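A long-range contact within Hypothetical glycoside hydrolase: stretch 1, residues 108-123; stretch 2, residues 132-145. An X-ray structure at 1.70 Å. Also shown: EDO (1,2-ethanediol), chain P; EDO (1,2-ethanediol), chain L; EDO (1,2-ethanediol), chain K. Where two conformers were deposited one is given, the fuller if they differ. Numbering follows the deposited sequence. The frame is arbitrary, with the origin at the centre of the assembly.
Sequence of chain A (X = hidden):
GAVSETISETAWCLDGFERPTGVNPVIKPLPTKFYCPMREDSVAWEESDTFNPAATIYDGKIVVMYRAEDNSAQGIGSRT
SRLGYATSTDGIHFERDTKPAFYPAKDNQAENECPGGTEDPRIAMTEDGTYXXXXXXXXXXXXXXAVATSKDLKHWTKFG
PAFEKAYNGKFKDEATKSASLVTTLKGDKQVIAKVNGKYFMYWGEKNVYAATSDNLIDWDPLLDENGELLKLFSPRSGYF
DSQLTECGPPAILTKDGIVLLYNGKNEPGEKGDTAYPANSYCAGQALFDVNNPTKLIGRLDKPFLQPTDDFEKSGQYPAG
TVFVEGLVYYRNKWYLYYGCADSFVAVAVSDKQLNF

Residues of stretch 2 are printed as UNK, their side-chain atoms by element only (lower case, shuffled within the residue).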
# COMPACT_ATOMS: atom_id res chain seq x y z
N ASN A 108 -11.11 20.29 -3.52
CA ASN A 108 -10.94 20.13 -4.97
C ASN A 108 -11.15 18.69 -5.49
O ASN A 108 -11.27 18.48 -6.68
CB ASN A 108 -9.54 20.64 -5.39
CG ASN A 108 -8.38 19.88 -4.71
OD1 ASN A 108 -8.38 19.66 -3.49
ND2 ASN A 108 -7.36 19.54 -5.49
N GLN A 109 -11.15 17.70 -4.59
CA GLN A 109 -11.29 16.30 -4.97
C GLN A 109 -12.61 15.71 -4.55
O GLN A 109 -12.78 14.49 -4.59
CB GLN A 109 -10.14 15.45 -4.39
CG GLN A 109 -8.79 15.88 -4.87
CD GLN A 109 -8.69 15.88 -6.37
OE1 GLN A 109 -9.07 14.91 -7.02
NE2 GLN A 109 -8.16 16.96 -6.94
N ALA A 110 -13.58 16.56 -4.21
CA ALA A 110 -14.81 16.08 -3.60
C ALA A 110 -15.54 15.05 -4.46
O ALA A 110 -15.98 14.03 -3.95
CB ALA A 110 -15.74 17.26 -3.22
N GLU A 111 -15.65 15.31 -5.77
CA GLU A 111 -16.38 14.39 -6.65
C GLU A 111 -15.75 13.01 -6.73
O GLU A 111 -16.47 12.01 -6.78
CB GLU A 111 -16.54 14.95 -8.07
CG GLU A 111 -17.62 14.21 -8.85
CD GLU A 111 -17.68 14.58 -10.32
OE1 GLU A 111 -16.64 14.96 -10.90
OE2 GLU A 111 -18.78 14.49 -10.90
N ASN A 112 -14.42 12.95 -6.72
CA ASN A 112 -13.73 11.68 -6.86
C ASN A 112 -13.70 10.87 -5.57
O ASN A 112 -13.55 9.65 -5.60
CB ASN A 112 -12.29 11.90 -7.32
CG ASN A 112 -12.18 12.31 -8.78
OD1 ASN A 112 -13.19 12.60 -9.45
ND2 ASN A 112 -10.94 12.36 -9.27
N GLU A 113 -13.85 11.57 -4.45
CA GLU A 113 -13.66 10.96 -3.12
C GLU A 113 -14.94 10.80 -2.29
O GLU A 113 -14.89 10.21 -1.23
CB GLU A 113 -12.65 11.79 -2.33
CG GLU A 113 -11.25 11.71 -2.91
CD GLU A 113 -10.22 12.57 -2.19
OE1 GLU A 113 -10.54 13.23 -1.19
OE2 GLU A 113 -9.08 12.58 -2.69
N CYS A 114 -16.06 11.33 -2.80
CA CYS A 114 -17.36 11.26 -2.13
C CYS A 114 -18.22 10.19 -2.78
O CYS A 114 -18.39 10.19 -4.01
CB CYS A 114 -18.11 12.59 -2.23
SG CYS A 114 -19.78 12.58 -1.48
N PRO A 115 -18.81 9.29 -1.98
CA PRO A 115 -18.79 9.11 -0.51
C PRO A 115 -17.82 8.07 0.04
O PRO A 115 -17.77 7.88 1.26
CB PRO A 115 -20.23 8.68 -0.22
CG PRO A 115 -20.56 7.80 -1.41
CD PRO A 115 -19.79 8.37 -2.60
N GLY A 116 -17.05 7.41 -0.82
CA GLY A 116 -16.24 6.27 -0.39
C GLY A 116 -14.94 6.65 0.30
O GLY A 116 -14.36 5.83 1.03
N GLY A 117 -14.50 7.88 0.09
CA GLY A 117 -13.33 8.39 0.80
C GLY A 117 -11.97 7.99 0.22
O GLY A 117 -11.80 7.84 -0.99
N THR A 118 -11.00 7.82 1.11
CA THR A 118 -9.61 7.77 0.74
C THR A 118 -9.03 6.45 1.25
O THR A 118 -8.85 6.29 2.45
CB THR A 118 -8.87 8.99 1.37
OG1 THR A 118 -8.97 8.96 2.80
CG2 THR A 118 -9.45 10.31 0.89
N GLU A 119 -8.75 5.50 0.35
CA GLU A 119 -8.35 4.14 0.72
C GLU A 119 -6.87 3.84 0.48
O GLU A 119 -6.22 4.49 -0.33
CB GLU A 119 -9.12 3.10 -0.10
CG GLU A 119 -10.64 3.31 -0.18
CD GLU A 119 -11.31 2.27 -1.05
OE1 GLU A 119 -10.61 1.62 -1.89
OE2 GLU A 119 -12.55 2.10 -0.91
N ASP A 120 -6.38 2.81 1.18
CA ASP A 120 -5.19 2.07 0.77
C ASP A 120 -3.99 2.95 0.44
O ASP A 120 -3.48 2.95 -0.69
CB ASP A 120 -5.54 1.16 -0.40
CG ASP A 120 -6.53 0.06 -0.02
OD1 ASP A 120 -6.93 -0.03 1.16
OD2 ASP A 120 -6.84 -0.77 -0.92
N PRO A 121 -3.54 3.70 1.45
CA PRO A 121 -2.41 4.63 1.31
C PRO A 121 -1.06 3.91 1.21
O PRO A 121 -0.87 2.84 1.81
CB PRO A 121 -2.47 5.40 2.60
CG PRO A 121 -3.01 4.44 3.60
CD PRO A 121 -4.06 3.67 2.84
N ARG A 122 -0.15 4.49 0.45
CA ARG A 122 1.28 4.22 0.58
C ARG A 122 1.98 5.55 0.68
O ARG A 122 1.61 6.52 -0.02
CB ARG A 122 1.88 3.47 -0.63
CG ARG A 122 1.64 2.00 -0.68
CD ARG A 122 0.34 1.70 -1.32
NE ARG A 122 0.11 0.27 -1.61
CZ ARG A 122 -1.11 -0.25 -1.71
NH1 ARG A 122 -2.17 0.52 -1.55
NH2 ARG A 122 -1.28 -1.55 -1.94
N ILE A 123 3.01 5.60 1.52
CA ILE A 123 3.79 6.81 1.73
C ILE A 123 5.25 6.54 1.47
O ILE A 123 5.78 5.53 1.91
CB ILE A 123 3.64 7.34 3.16
CG1 ILE A 123 2.18 7.73 3.41
CG2 ILE A 123 4.59 8.55 3.41
CD1 ILE A 123 1.87 8.00 4.86
N UNK A 132 5.05 11.83 0.14
CA UNK A 132 4.25 11.64 -1.06
C UNK A 132 3.30 10.46 -0.79
O UNK A 132 3.75 9.34 -0.59
c UNK A 132 6.14 12.50 -2.52
c UNK A 132 5.10 11.35 -2.31
c UNK A 132 4.19 11.17 -3.55
N UNK A 133 2.01 10.77 -0.76
CA UNK A 133 0.94 9.84 -0.45
C UNK A 133 0.23 9.46 -1.72
O UNK A 133 -0.27 10.33 -2.45
c UNK A 133 -0.03 10.52 0.53
c UNK A 133 -1.32 9.81 0.89
c UNK A 133 -2.19 10.73 1.80
c UNK A 133 -1.07 8.45 1.56
N UNK A 134 0.23 8.15 -2.01
CA UNK A 134 -0.49 7.56 -3.13
C UNK A 134 -1.61 6.75 -2.53
O UNK A 134 -1.37 5.91 -1.66
c UNK A 134 0.36 7.63 -6.31
c UNK A 134 1.24 7.30 -5.07
c UNK A 134 2.02 8.50 -4.59
c UNK A 134 0.41 6.64 -3.95
N UNK A 135 -2.85 7.03 -2.97
CA UNK A 135 -4.04 6.44 -2.36
C UNK A 135 -5.15 6.32 -3.38
O UNK A 135 -5.03 6.83 -4.50
c UNK A 135 -4.17 9.73 -1.84
c UNK A 135 -4.51 7.31 -1.17
c UNK A 135 -6.90 10.18 -2.01
c UNK A 135 -4.65 10.99 -2.22
c UNK A 135 -6.41 8.93 -1.66
o UNK A 135 -6.51 12.44 -2.60
c UNK A 135 -5.04 8.68 -1.58
c UNK A 135 -6.02 11.20 -2.29
N UNK A 136 -6.21 5.61 -3.01
CA UNK A 136 -7.34 5.42 -3.89
C UNK A 136 -8.47 6.36 -3.52
O UNK A 136 -8.88 6.43 -2.36
o UNK A 136 -6.87 3.04 -3.86
c UNK A 136 -9.01 3.75 -4.84
c UNK A 136 -7.92 4.00 -3.76
N UNK A 137 -8.97 7.09 -4.50
CA UNK A 137 -10.19 7.90 -4.36
C UNK A 137 -11.35 7.00 -4.70
O UNK A 137 -11.33 6.34 -5.76
c UNK A 137 -8.94 9.99 -5.18
c UNK A 137 -10.16 9.09 -5.31
o UNK A 137 -9.13 10.97 -7.35
c UNK A 137 -9.01 11.16 -6.12
n UNK A 137 -8.95 12.38 -5.58
N UNK A 138 -12.37 6.94 -3.85
CA UNK A 138 -13.53 6.08 -4.13
C UNK A 138 -14.81 6.87 -4.01
O UNK A 138 -15.12 7.41 -2.95
c UNK A 138 -16.04 2.25 -4.24
c UNK A 138 -14.81 3.41 -5.96
c UNK A 138 -16.41 1.68 -6.50
c UNK A 138 -14.63 3.84 -3.38
c UNK A 138 -15.10 3.23 -4.60
c UNK A 138 -15.45 2.63 -6.90
n UNK A 138 -16.13 2.27 -2.87
c UNK A 138 -16.71 1.47 -5.19
c UNK A 138 -13.55 4.89 -3.20
c UNK A 138 -15.29 3.20 -2.37
N UNK A 139 -15.54 6.92 -5.11
CA UNK A 139 -16.80 7.62 -5.17
C UNK A 139 -17.94 6.67 -5.53
O UNK A 139 -19.01 7.12 -5.97
c UNK A 139 -16.73 8.75 -6.19
c UNK A 139 -16.52 8.26 -7.60
o UNK A 139 -16.40 7.06 -7.85
n UNK A 139 -16.52 9.20 -8.54
N UNK A 140 -17.72 5.37 -5.31
CA UNK A 140 -18.67 4.29 -5.66
C UNK A 140 -18.90 4.10 -7.15
O UNK A 140 -19.78 3.34 -7.53
c UNK A 140 -20.04 4.49 -5.01
n UNK A 140 -18.67 3.56 -0.42
c UNK A 140 -20.00 4.78 -3.56
c UNK A 140 -19.86 4.16 -0.36
n UNK A 140 -20.24 4.75 0.77
c UNK A 140 -20.45 3.62 -2.71
n UNK A 140 -20.72 4.17 -1.40
N UNK A 141 -18.11 4.76 -7.98
CA UNK A 141 -18.20 4.58 -9.42
C UNK A 141 -16.87 4.06 -9.98
O UNK A 141 -16.83 2.98 -10.58
c UNK A 141 -20.55 7.42 -10.49
n UNK A 141 -21.12 9.80 -10.18
c UNK A 141 -20.00 6.32 -9.64
c UNK A 141 -20.02 8.77 -10.11
c UNK A 141 -18.60 5.90 -10.06
N UNK A 142 -15.79 4.82 -9.78
CA UNK A 142 -14.47 4.43 -10.28
C UNK A 142 -13.43 4.69 -9.18
O UNK A 142 -13.40 5.80 -8.62
c UNK A 142 -14.06 5.27 -11.52
c UNK A 142 -15.16 5.23 -12.63
c UNK A 142 -12.73 4.76 -12.07
N UNK A 143 -12.60 3.68 -8.85
CA UNK A 143 -11.48 3.94 -7.96
C UNK A 143 -10.34 4.56 -8.75
O UNK A 143 -10.02 4.12 -9.86
c UNK A 143 -11.11 2.55 -7.43
c UNK A 143 -12.64 2.26 -9.26
c UNK A 143 -11.51 1.63 -8.53
N UNK A 144 -9.74 5.61 -8.20
CA UNK A 144 -8.68 6.32 -8.90
C UNK A 144 -7.48 6.51 -8.00
O UNK A 144 -7.60 6.98 -6.87
c UNK A 144 -10.60 9.01 -10.96
n UNK A 144 -13.65 9.00 -13.02
n UNK A 144 -11.56 9.01 -12.06
n UNK A 144 -13.45 9.01 -10.74
c UNK A 144 -12.88 9.01 -11.93
c UNK A 144 -10.30 7.62 -10.44
c UNK A 144 -9.13 7.67 -9.42
N UNK A 145 -6.32 6.15 -8.53
CA UNK A 145 -5.06 6.41 -7.84
C UNK A 145 -4.80 7.91 -7.85
O UNK A 145 -4.79 8.53 -8.92
c UNK A 145 -2.56 5.65 -7.97
c UNK A 145 -3.94 5.67 -8.57
c UNK A 145 -1.63 4.97 -8.98
c UNK A 145 -2.54 4.93 -6.58
C1 EDO P . -13.49 -0.35 -5.16
O1 EDO P . -12.44 -0.65 -6.10
C2 EDO P . -12.93 0.62 -4.13
O2 EDO P . -11.57 0.27 -3.88
C1 EDO L . -12.02 12.84 -12.68
O1 EDO L . -10.69 12.96 -12.16
C2 EDO L . -12.01 12.57 -14.17
O2 EDO L . -11.43 13.66 -14.90
C1 EDO K . -6.86 7.00 -13.29
O1 EDO K . -7.72 6.21 -12.49
C2 EDO K . -6.28 8.24 -12.59
O2 EDO K . -5.14 8.02 -11.76
O HOH W 1 -12.64 8.40 -8.02
O HOH W 2 -8.20 0.80 -2.90
O HOH W 3 -4.23 2.83 -3.39
O HOH W 4 3.72 6.65 -1.89

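Position 132 has three side-chain carbons, one carrying the other two: Val132. Its backbone O accepts a CA-H...O contact from Ile123 CA at 3.4 Å. Position 133 carries four carbons forked at the second, one of them packed against Pro121 and Ile123; this is Leu133, with CD1 3.5 Å from Pro121 CB and 3.8 Å from Ile123 CG1. Four carbons forked at the second also occupy position 134, Leu134, on the sheet face that holds Arg122. Its backbone pairs with that residue, Arg122 N to Leu134 O at 2.8 Å and Leu134 N to Arg122 O at 2.9 Å.

Position 135 has one carbon leading to a six-carbon ring with an oxygen, which reaches the Glu113 carboxylate: Tyr135, whose OH donates to Glu113 OE2 at 2.6 Å, near the plane of the ring. At position 136 one carbon carries an oxygen and a carbon, beside Glu119. That count fits Thr136, which exchanges two backbone bonds with Glu119, N to O at 2.9 Å each way.

Three carbons at position 137, the third bearing two polar atoms, end among Gln109, Asn112 and Glu113. Oxygen and nitrogen make this Gln137: NE2 donates to Gln109 OE1 and Glu113 OE2, both at 2.9 Å, while OE1 accepts from Asn112 ND2 at 3.0 Å. Position 138 bears fused five- and six-membered rings with eight carbons and one nitrogen, close to Gly116 and Glu119. It is Trp138; CD1 lies 3.3 Å from Glu119 OE2, and a CB on Gly116 would clash with this same atom.

Position 139 has two carbons, the second bearing oxygen and nitrogen, near the helix end: Asn139, with a weak bond from ND2 to Glu111 O at 3.3 Å. Position 140 shows three carbons, a nitrogen and a carbon with two more nitrogens, lying against Pro115; Arg140 places a guanidinium face there. Four carbons ending in nitrogen at position 141 give Lys141, and three branched carbons at 142 give Val142; neither contacts stretch 1. At 143, three carbons close onto the backbone N, as in Pro143. Position 144 repeats the guanidinium pattern and approaches Asn112: Arg144, with CD 3.8 Å from Asn112 ND2. Position 145, four carbons forked at the second, is Leu145, beyond contact.

The contact is thus an antiparallel pairing interrupted by a one-residue bulge between Glu119 and Arg122. Backbone bonds set its register, the Gln137 amide ties the strand to the helical segment, and Leu133 packs against Pro121 and Ile123.

Stretch 2 (132-145) VLLYTQWNRKVPRL
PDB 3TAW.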